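Local structure of alpha,alpha-trehalose-phosphate synthase (UDP-forming) (Burkholderia multivorans, 5UOF) at residues A[162-167]-A[451-456]; A[272-277]-A[345-350]; A[280-285]-A[368-373]; A[377-382]-A[399-404]. The protein belongs to glycosyltransferase family 20 and adopts the two-domain GT-B architecture, in which two Rossmann-like domains face each other across a cleft. All blocks are in the same frame, centred on the assembly; numbering follows the deposited sequence.

Contact 1 (A[162-167]-A[451-456]); sequences FLHIPF and SVWRDT. With EDO (1,2-ethanediol), chain Q.
A T-shaped aromatic pair, Phe162 against Trp453, joins the end of strand 159-162 in the N-terminal Rossmann-like domain to the C-terminal helix 450-472. This last helix crosses back to the N-terminal domain, as is usual in GT-B proteins. The indole presents its pyrrole edge to the phenyl face, with the two planes at 78° and the centroid of the five-membered ring 4.5 Å from that of Phe162. NE1 of Trp453 sits almost centrally over the Phe162 ring, 3.3 Å above its plane and 3.5 Å from Phe162 CZ, its closest carbon. This placement turns the N-H edge of the indole to a pi surface, consistent with a weak polar component added to the packing. Both residues carry CG anti to the backbone N, which sends the two side chains out to meet between a strand end and a helix whose CA atoms come no nearer than 10.1 Å.

His164 adds a lesser contact. Its side chain runs at about a right angle to that of Trp453, and CE1 of His164 approaches CZ2 of Trp453 to 4.2 Å, on the benzo side of the indole. Phe162 CD2 lies over the rim of one imidazole face, 3.4 Å above the plane, while NE2 of His164 is hydrogen-bonded to ND1 of His139. Ile235 packs on Phe162, His164 and Trp453 together. Leu32 and Val36 of helix 32-43 also touch the indole, and Trp137 of strand 135-139 meets it too, placing Trp453 between that helix and the parallel strands of the N-terminal sheet.

Contact 2 (A[272-277]-A[345-350]); sequences DRLDYS and YLNRKY. With EDO (1,2-ethanediol), chain O.
The side chains of Leu274 and Tyr345 approach from opposite directions, so that the isobutyl end of one meets the phenol oxygen of the other. Leu274 CD1 comes within 3.6 Å of Tyr345 OH, and the second methyl, CD2, stands 4.0 Å from that same Tyr345 OH. Both methyls face the hydroxyl from one side rather than lying on the phenol ring. With CG of Tyr345 anti to the backbone N (chi1 170°), the ring extends far enough to bring its hydroxyl to Leu274. Asn347 comes in across Leu274 at about a right angle, and its amide nitrogen ND2 ends 4.2 Å from Leu274 CD1. The two polar groups are tied together as well: Asn347 ND2 donates to Tyr345 OH at 2.7 Å, nearly straight at 169°, with the oxygen close to the amide plane. The methyls of Leu274 thus pack on a phenol oxygen that accepts from Asn347 ND2.

The contact spans one end of the parallel sheet of the C-terminal Rossmann-like domain. Segment 272-277 follows strand 266-271, whereas 345-346 belongs to strand 343-346, the outermost on that side. Past the strand, an inverse gamma turn centred on Asn347 redirects the chain.

Within the other loop, Asp275 organises its surroundings through both carboxylate oxygens. OD1 of Asp275 accepts from Ser277 N at 2.9 Å, which forms an Asx turn, and also from Ser277 OG; OD2, through its anti lone pair, receives Arg273 NH1 in a 2.8 Å salt bridge. Leu280 of helix 280-293 and Tyr317 of helix 314-335 touch Leu274, while Arg321 of the latter helix packs on Asn347.

Contact 3 (A[280-285]-A[368-373]); sequences LVERFQ and TPLRDG
Arg283 meets Thr368 by a doubly bent chain: after leaving the backbone with CG anti to N (chi1 -162°), it turns at chi2 (87°) and again at chi3 (56°), and the guanidinium swings against the start of segment 368-373. Thr368 holds OG1 between its backbone N and carbonyl carbon. OG1 of Thr368 lies 3.0 Å from Arg283 NE, but the angle is too poor for a hydrogen bond. A water accepts from Arg283 NE at 3.0 Å, in the guanidinium plane, and lies 2.6 Å from Thr368 O, to which it can donate.

The flat group is sandwiched. Thr368 N stands over the centre of one face, 3.6 Å above the plane, and Leu280 CD2 covers the opposite face at the same height. Thr368 N, buried without a polar partner in the model, thus lies against the guanidinium face. Arg283 NH2 finds its main partners in Asp272, by a salt bridge, and the carbonyl of Lys278. Farther along, Leu370 CD1 approaches Glu282 OE1 only loosely, at 4.4 Å.

Helix 280-293 follows strand 266-271, and segment 368-373 leaves the adjacent parallel strand 364-367. An arginine in the first turn of a helix, reaching across to the neighbouring strand-end loop, thus joins the loops and helix that follow two adjacent parallel strands of a Rossmann-like domain, here the C-terminal half of a GT-B fold.

Contact 4 (A[377-382]-A[399-404]); sequences VAKEYV and AGAAAE
A buried salt bridge between Lys379 of helix 376-384 and Glu404, just beyond the 3-10 segment 400-403, carries this contact. The helix is the crossover of a beta-alpha-beta unit between the neighbouring parallel strands 364-367 and 392-396, and segment 399-404 follows the second of them. Lys379 NZ donates to Glu404 OE1 at 2.7 Å, meeting the carboxylate on its syn side but 34° out of the plane. Its side chain is extended beyond CG, which takes the ammonium past Ala401; on the way, Lys379 CE packs on Ala401 CB at 4.1 Å. The two charged side chains cross at about a right angle.

Besides OE1, Lys379 NZ gives hydrogen bonds to a water, at 2.8 Å, and to the carbonyl of Ile235, so three acceptors surround it. The same water, 3.4 Å from Glu404 OE2, donates to it at best weakly; the firmer partner of that oxygen is Asn448 ND2. Both oxygens of the glutamate conformer described, one of two modelled, are therefore engaged.

Paired with each other and further bonded to a carbonyl, an amide and a water, the two groups are probably both ionised despite burial.

In the fold
Contacts 2, 3 and 4 gather in the C-terminal Rossmann-like domain, whereas contact 1 lies in the N-terminal one, with the other three nested in its chain loop. Contacts 2 and 3 are the closest pair, centres 12 Å apart, sharing the ion pair of Asp272 and Arg283 and the packing of Leu274 CD2 on Leu280 CD1 at 3.6 Å. Contact 3 joins contact 4 through a probable hydrogen bond from Gly400 N to Asp372 O (2.9 Å), and reaches contact 1 where Pro166 CG packs on Gly373 N at 3.5 Å. The bound serine is about 14 Å from the Glu282 side chain. Tyr381 of contact 4 is hydrogen-bonded to Ser362 and Gln385, two of the residues at the sodium ion.

Contact 1 (A[162-167]-A[451-456])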
# COMPACT_ATOMS: atom_id res chain seq x y z
N PHE A 162 16.24 0.28 15.93
CA PHE A 162 15.43 1.44 15.59
C PHE A 162 15.28 1.53 14.08
O PHE A 162 16.27 1.61 13.35
CB PHE A 162 16.00 2.75 16.14
CG PHE A 162 15.05 3.91 15.93
CD1 PHE A 162 13.96 4.07 16.76
CD2 PHE A 162 15.20 4.78 14.84
CE1 PHE A 162 13.05 5.09 16.55
CE2 PHE A 162 14.30 5.82 14.64
CZ PHE A 162 13.22 5.97 15.49
N LEU A 163 14.03 1.52 13.62
CA LEU A 163 13.70 1.67 12.21
C LEU A 163 13.49 3.15 11.89
O LEU A 163 12.60 3.78 12.46
CB LEU A 163 12.45 0.87 11.87
CG LEU A 163 12.12 0.78 10.38
CD1 LEU A 163 13.19 -0.08 9.67
CD2 LEU A 163 10.72 0.19 10.21
N HIS A 164 14.31 3.70 11.00
CA HIS A 164 14.20 5.11 10.66
C HIS A 164 13.15 5.40 9.59
O HIS A 164 12.69 6.54 9.48
CB HIS A 164 15.55 5.65 10.20
CG HIS A 164 16.59 5.64 11.27
ND1 HIS A 164 17.14 6.81 11.78
CD2 HIS A 164 17.18 4.63 11.95
CE1 HIS A 164 18.02 6.50 12.72
NE2 HIS A 164 18.07 5.18 12.83
N ILE A 165 12.75 4.39 8.82
CA ILE A 165 11.77 4.54 7.75
C ILE A 165 10.42 4.04 8.28
O ILE A 165 10.36 3.51 9.39
CB ILE A 165 12.23 3.79 6.49
CG1 ILE A 165 12.32 2.28 6.76
CG2 ILE A 165 13.58 4.32 6.03
CD1 ILE A 165 12.49 1.48 5.48
N PRO A 166 9.32 4.22 7.54
CA PRO A 166 8.02 3.72 8.03
C PRO A 166 8.02 2.20 8.17
O PRO A 166 8.82 1.50 7.56
CB PRO A 166 7.04 4.16 6.94
CG PRO A 166 7.74 5.31 6.22
CD PRO A 166 9.19 4.86 6.23
N PHE A 167 7.11 1.70 9.00
CA PHE A 167 6.82 0.27 8.98
C PHE A 167 5.41 0.08 8.44
O PHE A 167 4.45 0.58 9.04
CB PHE A 167 6.96 -0.39 10.35
CG PHE A 167 7.01 -1.88 10.27
CD1 PHE A 167 8.18 -2.52 9.94
CD2 PHE A 167 5.86 -2.64 10.49
CE1 PHE A 167 8.23 -3.91 9.83
CE2 PHE A 167 5.91 -4.04 10.40
CZ PHE A 167 7.10 -4.66 10.08
N SER A 451 17.70 14.73 22.16
CA SER A 451 18.13 13.99 23.34
C SER A 451 17.05 13.06 23.86
O SER A 451 17.37 12.07 24.54
CB SER A 451 18.57 14.95 24.45
OG SER A 451 17.45 15.51 25.11
N VAL A 452 15.78 13.33 23.57
CA VAL A 452 14.71 12.44 24.02
C VAL A 452 14.82 11.08 23.34
O VAL A 452 14.74 10.04 23.99
CB VAL A 452 13.33 13.10 23.80
CG1 VAL A 452 12.21 12.15 24.25
CG2 VAL A 452 13.27 14.43 24.58
N TRP A 453 15.02 11.08 22.02
CA TRP A 453 15.24 9.83 21.29
C TRP A 453 16.39 9.04 21.90
O TRP A 453 16.25 7.86 22.25
CB TRP A 453 15.53 10.15 19.82
CG TRP A 453 15.89 9.00 18.93
CD1 TRP A 453 15.04 8.06 18.41
CD2 TRP A 453 17.19 8.71 18.39
NE1 TRP A 453 15.74 7.19 17.60
CE2 TRP A 453 17.05 7.58 17.55
CE3 TRP A 453 18.45 9.30 18.52
CZ2 TRP A 453 18.13 7.03 16.87
CZ3 TRP A 453 19.51 8.76 17.83
CH2 TRP A 453 19.35 7.62 17.02
N ARG A 454 17.54 9.69 22.04
CA ARG A 454 18.72 9.02 22.55
C ARG A 454 18.49 8.51 23.97
O ARG A 454 18.73 7.33 24.27
CB ARG A 454 19.90 9.99 22.51
CG ARG A 454 21.07 9.54 23.33
CD ARG A 454 22.26 10.46 23.14
NE ARG A 454 22.08 11.77 23.76
CZ ARG A 454 21.91 12.90 23.09
NH1 ARG A 454 21.89 12.90 21.76
NH2 ARG A 454 21.76 14.04 23.74
N ASP A 455 18.02 9.38 24.86
CA ASP A 455 17.95 9.05 26.27
C ASP A 455 16.89 7.99 26.56
O ASP A 455 17.12 7.09 27.37
CB ASP A 455 17.66 10.30 27.10
CG ASP A 455 18.85 11.23 27.18
OD1 ASP A 455 19.99 10.78 26.96
OD2 ASP A 455 18.63 12.43 27.46
N THR A 456 15.72 8.07 25.90
CA THR A 456 14.67 7.10 26.19
C THR A 456 15.00 5.74 25.61
O THR A 456 14.71 4.71 26.22
CB THR A 456 13.32 7.61 25.66
OG1 THR A 456 13.42 7.85 24.26
CG2 THR A 456 12.95 8.92 26.36
C1 EDO Q . 22.36 8.31 28.24
O1 EDO Q . 20.99 8.69 28.40
C2 EDO Q . 22.87 8.76 26.88
O2 EDO Q . 23.40 10.09 26.94

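Contact 2 (A[272-277]-A[345-350])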
# COMPACT_ATOMS: atom_id res chain seq x y z
N ASP A 272 15.00 18.09 -0.84
CA ASP A 272 14.71 16.66 -0.88
C ASP A 272 15.80 15.93 -1.65
O ASP A 272 16.20 16.37 -2.72
CB ASP A 272 13.39 16.35 -1.60
CG ASP A 272 12.19 17.04 -0.99
OD1 ASP A 272 12.06 18.28 -1.13
OD2 ASP A 272 11.33 16.33 -0.42
N ARG A 273 16.22 14.78 -1.13
CA ARG A 273 16.93 13.85 -1.99
C ARG A 273 15.97 13.29 -3.03
O ARG A 273 14.75 13.27 -2.84
CB ARG A 273 17.57 12.73 -1.16
CG ARG A 273 16.59 11.71 -0.64
CD ARG A 273 17.29 10.66 0.22
NE ARG A 273 18.32 9.93 -0.51
CZ ARG A 273 18.11 8.80 -1.17
NH1 ARG A 273 16.90 8.26 -1.19
NH2 ARG A 273 19.11 8.20 -1.81
N LEU A 274 16.51 12.85 -4.15
CA LEU A 274 15.68 12.35 -5.24
C LEU A 274 15.38 10.87 -5.00
O LEU A 274 16.24 10.02 -5.22
CB LEU A 274 16.36 12.55 -6.59
CG LEU A 274 16.69 14.00 -6.98
CD1 LEU A 274 17.11 14.05 -8.46
CD2 LEU A 274 15.52 14.95 -6.72
N ASP A 275 14.17 10.56 -4.54
CA ASP A 275 13.70 9.18 -4.57
C ASP A 275 12.19 9.21 -4.77
O ASP A 275 11.56 10.27 -4.72
CB ASP A 275 14.12 8.38 -3.32
CG ASP A 275 13.51 8.90 -2.04
OD1 ASP A 275 12.28 9.00 -1.95
OD2 ASP A 275 14.28 9.19 -1.09
N TYR A 276 11.63 8.03 -5.03
CA TYR A 276 10.23 7.97 -5.43
C TYR A 276 9.25 8.17 -4.28
O TYR A 276 8.05 8.24 -4.52
CB TYR A 276 9.94 6.64 -6.14
CG TYR A 276 10.39 6.69 -7.58
CD1 TYR A 276 9.84 7.63 -8.45
CD2 TYR A 276 11.37 5.84 -8.06
CE1 TYR A 276 10.24 7.71 -9.77
CE2 TYR A 276 11.78 5.91 -9.39
CZ TYR A 276 11.21 6.85 -10.24
OH TYR A 276 11.60 6.94 -11.55
N SER A 277 9.72 8.30 -3.04
CA SER A 277 8.82 8.63 -1.96
C SER A 277 8.55 10.13 -1.84
O SER A 277 7.67 10.52 -1.07
CB SER A 277 9.37 8.13 -0.62
OG SER A 277 10.43 8.95 -0.17
N TYR A 345 15.63 25.03 -9.64
CA TYR A 345 15.81 23.63 -9.31
C TYR A 345 17.31 23.35 -9.33
O TYR A 345 17.95 23.39 -10.39
CB TYR A 345 15.03 22.74 -10.29
CG TYR A 345 15.36 21.28 -10.17
CD1 TYR A 345 15.56 20.69 -8.93
CD2 TYR A 345 15.48 20.49 -11.31
CE1 TYR A 345 15.88 19.35 -8.83
CE2 TYR A 345 15.80 19.16 -11.21
CZ TYR A 345 15.99 18.60 -9.97
OH TYR A 345 16.31 17.28 -9.88
N LEU A 346 17.86 23.09 -8.14
CA LEU A 346 19.30 23.09 -7.91
C LEU A 346 19.73 21.70 -7.47
O LEU A 346 19.41 21.28 -6.35
CB LEU A 346 19.66 24.13 -6.84
CG LEU A 346 19.39 25.57 -7.31
CD1 LEU A 346 19.35 26.53 -6.12
CD2 LEU A 346 20.45 25.98 -8.32
N ASN A 347 20.46 21.01 -8.34
CA ASN A 347 20.99 19.67 -8.05
C ASN A 347 22.36 19.83 -7.40
O ASN A 347 23.40 19.48 -7.97
CB ASN A 347 21.07 18.86 -9.34
CG ASN A 347 19.71 18.56 -9.92
OD1 ASN A 347 19.35 19.06 -10.99
ND2 ASN A 347 18.94 17.74 -9.23
N ARG A 348 22.35 20.37 -6.19
CA ARG A 348 23.55 20.88 -5.54
C ARG A 348 23.51 20.58 -4.04
O ARG A 348 22.45 20.52 -3.42
CB ARG A 348 23.69 22.41 -5.69
CG ARG A 348 23.52 22.95 -7.09
CD ARG A 348 24.80 22.82 -7.89
NE ARG A 348 24.62 23.24 -9.27
CZ ARG A 348 24.55 22.40 -10.30
NH1 ARG A 348 24.65 21.09 -10.11
NH2 ARG A 348 24.36 22.87 -11.53
N LYS A 349 24.70 20.43 -3.48
CA LYS A 349 24.89 20.25 -2.05
C LYS A 349 25.28 21.58 -1.42
O LYS A 349 26.24 22.22 -1.88
CB LYS A 349 25.96 19.19 -1.78
CG LYS A 349 26.49 19.15 -0.35
CD LYS A 349 25.46 18.58 0.63
CE LYS A 349 26.03 18.50 2.04
NZ LYS A 349 27.21 17.58 2.15
N TYR A 350 24.55 22.00 -0.39
CA TYR A 350 24.88 23.22 0.36
C TYR A 350 25.21 22.87 1.81
O TYR A 350 24.62 21.94 2.37
CB TYR A 350 23.72 24.23 0.33
CG TYR A 350 23.44 24.70 -1.08
CD1 TYR A 350 24.17 25.73 -1.64
CD2 TYR A 350 22.47 24.08 -1.85
CE1 TYR A 350 23.94 26.16 -2.92
CE2 TYR A 350 22.23 24.49 -3.15
CZ TYR A 350 22.96 25.53 -3.67
OH TYR A 350 22.75 25.94 -4.96
C1 EDO O . 27.30 24.39 -3.99
O1 EDO O . 27.28 23.06 -4.50
C2 EDO O . 27.51 25.33 -5.17
O2 EDO O . 28.42 26.36 -4.79

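Contact 3 (A[280-285]-A[368-373])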
# COMPACT_ATOMS: atom_id res chain seq x y z
N LEU A 280 8.09 14.62 -6.02
CA LEU A 280 8.59 15.93 -6.43
C LEU A 280 7.89 16.44 -7.69
O LEU A 280 7.79 17.65 -7.88
CB LEU A 280 10.10 15.86 -6.61
CG LEU A 280 10.78 15.76 -5.25
CD1 LEU A 280 12.24 15.32 -5.36
CD2 LEU A 280 10.67 17.11 -4.53
N VAL A 281 7.39 15.54 -8.54
CA VAL A 281 6.56 16.01 -9.65
C VAL A 281 5.32 16.70 -9.11
O VAL A 281 4.95 17.80 -9.56
CB VAL A 281 6.18 14.85 -10.59
CG1 VAL A 281 5.07 15.31 -11.55
CG2 VAL A 281 7.40 14.37 -11.35
N GLU A 282 4.65 16.05 -8.16
CA GLU A 282 3.47 16.64 -7.53
C GLU A 282 3.82 17.95 -6.87
O GLU A 282 3.05 18.92 -6.93
CB GLU A 282 2.88 15.67 -6.50
CG GLU A 282 2.24 14.42 -7.10
CD GLU A 282 3.22 13.30 -7.38
OE1 GLU A 282 2.77 12.18 -7.70
OE2 GLU A 282 4.45 13.51 -7.27
N ARG A 283 4.98 18.01 -6.21
CA ARG A 283 5.44 19.24 -5.57
C ARG A 283 5.46 20.40 -6.57
O ARG A 283 4.90 21.48 -6.31
CB ARG A 283 6.85 18.98 -5.00
CG ARG A 283 7.34 19.96 -3.94
CD ARG A 283 6.89 19.55 -2.55
NE ARG A 283 7.32 18.19 -2.21
CZ ARG A 283 8.47 17.88 -1.62
NH1 ARG A 283 9.34 18.83 -1.29
NH2 ARG A 283 8.76 16.61 -1.36
N PHE A 284 6.10 20.18 -7.72
CA PHE A 284 6.20 21.23 -8.73
C PHE A 284 4.84 21.55 -9.31
O PHE A 284 4.52 22.72 -9.54
CB PHE A 284 7.13 20.81 -9.86
CG PHE A 284 8.60 20.79 -9.50
CD1 PHE A 284 9.03 20.93 -8.19
CD2 PHE A 284 9.54 20.65 -10.51
CE1 PHE A 284 10.40 20.91 -7.89
CE2 PHE A 284 10.91 20.62 -10.22
CZ PHE A 284 11.33 20.76 -8.91
N GLN A 285 4.03 20.53 -9.59
CA GLN A 285 2.77 20.77 -10.28
C GLN A 285 1.78 21.53 -9.40
O GLN A 285 0.95 22.28 -9.91
CB GLN A 285 2.15 19.44 -10.75
CG GLN A 285 2.94 18.80 -11.89
CD GLN A 285 2.27 17.56 -12.45
OE1 GLN A 285 1.29 17.07 -11.89
NE2 GLN A 285 2.82 17.03 -13.55
N THR A 368 6.31 18.00 1.39
CA THR A 368 5.12 17.17 1.17
C THR A 368 5.48 15.85 0.48
O THR A 368 4.92 15.52 -0.57
CB THR A 368 4.07 17.95 0.39
OG1 THR A 368 4.59 18.33 -0.89
CG2 THR A 368 3.65 19.22 1.16
N PRO A 369 6.35 15.04 1.09
CA PRO A 369 6.65 13.72 0.51
C PRO A 369 5.42 12.84 0.51
O PRO A 369 4.54 12.98 1.35
CB PRO A 369 7.72 13.15 1.46
CG PRO A 369 7.43 13.83 2.79
CD PRO A 369 7.04 15.24 2.38
N LEU A 370 5.40 11.89 -0.44
CA LEU A 370 4.30 10.93 -0.48
C LEU A 370 4.31 10.01 0.73
O LEU A 370 3.25 9.54 1.15
CB LEU A 370 4.38 10.09 -1.76
CG LEU A 370 4.45 10.92 -3.04
CD1 LEU A 370 4.44 10.00 -4.26
CD2 LEU A 370 3.30 11.94 -3.08
N ARG A 371 5.49 9.75 1.29
CA ARG A 371 5.64 8.89 2.45
C ARG A 371 7.03 9.12 3.03
O ARG A 371 8.02 9.16 2.29
CB ARG A 371 5.43 7.42 2.04
CG ARG A 371 5.54 6.40 3.16
CD ARG A 371 4.56 6.66 4.28
NE ARG A 371 3.18 6.36 3.91
CZ ARG A 371 2.23 6.07 4.80
NH1 ARG A 371 2.53 6.01 6.09
NH2 ARG A 371 1.00 5.79 4.38
N ASP A 372 7.11 9.28 4.36
CA ASP A 372 8.38 9.57 5.01
C ASP A 372 8.31 9.10 6.46
O ASP A 372 7.33 9.39 7.16
CB ASP A 372 8.67 11.08 4.94
CG ASP A 372 10.14 11.42 5.20
OD1 ASP A 372 10.75 10.86 6.14
OD2 ASP A 372 10.67 12.29 4.47
N GLY A 373 9.32 8.36 6.90
CA GLY A 373 9.32 7.89 8.28
C GLY A 373 9.20 9.01 9.29
O GLY A 373 8.60 8.84 10.36
O HOH W 1 5.12 16.36 -3.00

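Contact 4 (A[377-382]-A[399-404])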
# COMPACT_ATOMS: atom_id res chain seq x y z
N VAL A 377 13.81 17.63 7.63
CA VAL A 377 13.74 18.95 7.00
C VAL A 377 12.55 19.74 7.53
O VAL A 377 12.65 20.94 7.79
CB VAL A 377 13.72 18.83 5.46
CG1 VAL A 377 13.21 20.11 4.82
CG2 VAL A 377 15.12 18.49 4.95
N ALA A 378 11.40 19.07 7.73
CA ALA A 378 10.24 19.78 8.29
C ALA A 378 10.56 20.38 9.66
O ALA A 378 10.20 21.53 9.95
CB ALA A 378 9.03 18.85 8.37
N LYS A 379 11.26 19.62 10.52
CA LYS A 379 11.57 20.12 11.85
C LYS A 379 12.64 21.21 11.78
O LYS A 379 12.55 22.22 12.50
CB LYS A 379 12.02 18.95 12.74
CG LYS A 379 10.93 17.86 12.89
CD LYS A 379 11.26 16.85 13.97
CE LYS A 379 10.04 15.93 14.24
NZ LYS A 379 10.30 14.94 15.35
N GLU A 380 13.65 21.01 10.93
CA GLU A 380 14.68 22.02 10.72
C GLU A 380 14.09 23.31 10.18
O GLU A 380 14.54 24.41 10.55
CB GLU A 380 15.74 21.50 9.75
CG GLU A 380 16.56 20.36 10.31
CD GLU A 380 17.26 19.54 9.24
OE1 GLU A 380 17.17 19.90 8.05
OE2 GLU A 380 17.92 18.54 9.59
N TYR A 381 13.10 23.20 9.29
CA TYR A 381 12.46 24.40 8.75
C TYR A 381 11.85 25.24 9.87
O TYR A 381 12.11 26.44 9.98
CB TYR A 381 11.40 24.03 7.71
CG TYR A 381 10.83 25.30 7.13
CD1 TYR A 381 11.51 25.97 6.13
CD2 TYR A 381 9.68 25.87 7.66
CE1 TYR A 381 11.04 27.18 5.64
CE2 TYR A 381 9.18 27.07 7.17
CZ TYR A 381 9.88 27.72 6.16
OH TYR A 381 9.43 28.93 5.68
N VAL A 382 11.05 24.61 10.73
CA VAL A 382 10.42 25.34 11.84
C VAL A 382 11.49 25.93 12.75
O VAL A 382 11.44 27.11 13.12
CB VAL A 382 9.47 24.41 12.62
CG1 VAL A 382 8.96 25.08 13.90
CG2 VAL A 382 8.31 23.96 11.73
N ALA A 399 4.03 12.14 6.23
CA ALA A 399 5.33 12.26 6.89
C ALA A 399 5.15 12.00 8.38
O ALA A 399 4.18 12.47 8.99
CB ALA A 399 5.94 13.64 6.66
N GLY A 400 6.08 11.23 8.96
CA GLY A 400 5.98 10.93 10.37
C GLY A 400 5.89 12.18 11.24
O GLY A 400 5.25 12.16 12.30
N ALA A 401 6.54 13.26 10.81
CA ALA A 401 6.56 14.49 11.60
C ALA A 401 5.18 15.14 11.71
O ALA A 401 4.98 15.97 12.61
CB ALA A 401 7.55 15.49 11.00
N ALA A 402 4.25 14.78 10.83
CA ALA A 402 2.89 15.32 10.90
C ALA A 402 2.18 14.98 12.20
O ALA A 402 1.27 15.70 12.61
CB ALA A 402 2.06 14.82 9.71
N ALA A 403 2.58 13.89 12.87
CA ALA A 403 1.97 13.55 14.15
C ALA A 403 2.34 14.55 15.24
O ALA A 403 1.63 14.64 16.24
CB ALA A 403 2.40 12.14 14.56
N GLU A 404 3.42 15.29 15.05
CA GLU A 404 3.92 16.25 16.03
C GLU A 404 3.69 17.69 15.64
O GLU A 404 3.29 18.51 16.48
CB GLU A 404 5.42 16.04 16.26
CG GLU A 404 5.78 14.70 16.88
CD GLU A 404 7.29 14.47 16.94
OE1 GLU A 404 7.85 13.90 15.97
OE2 GLU A 404 7.90 14.88 17.95
O HOH W 2 10.84 16.52 17.60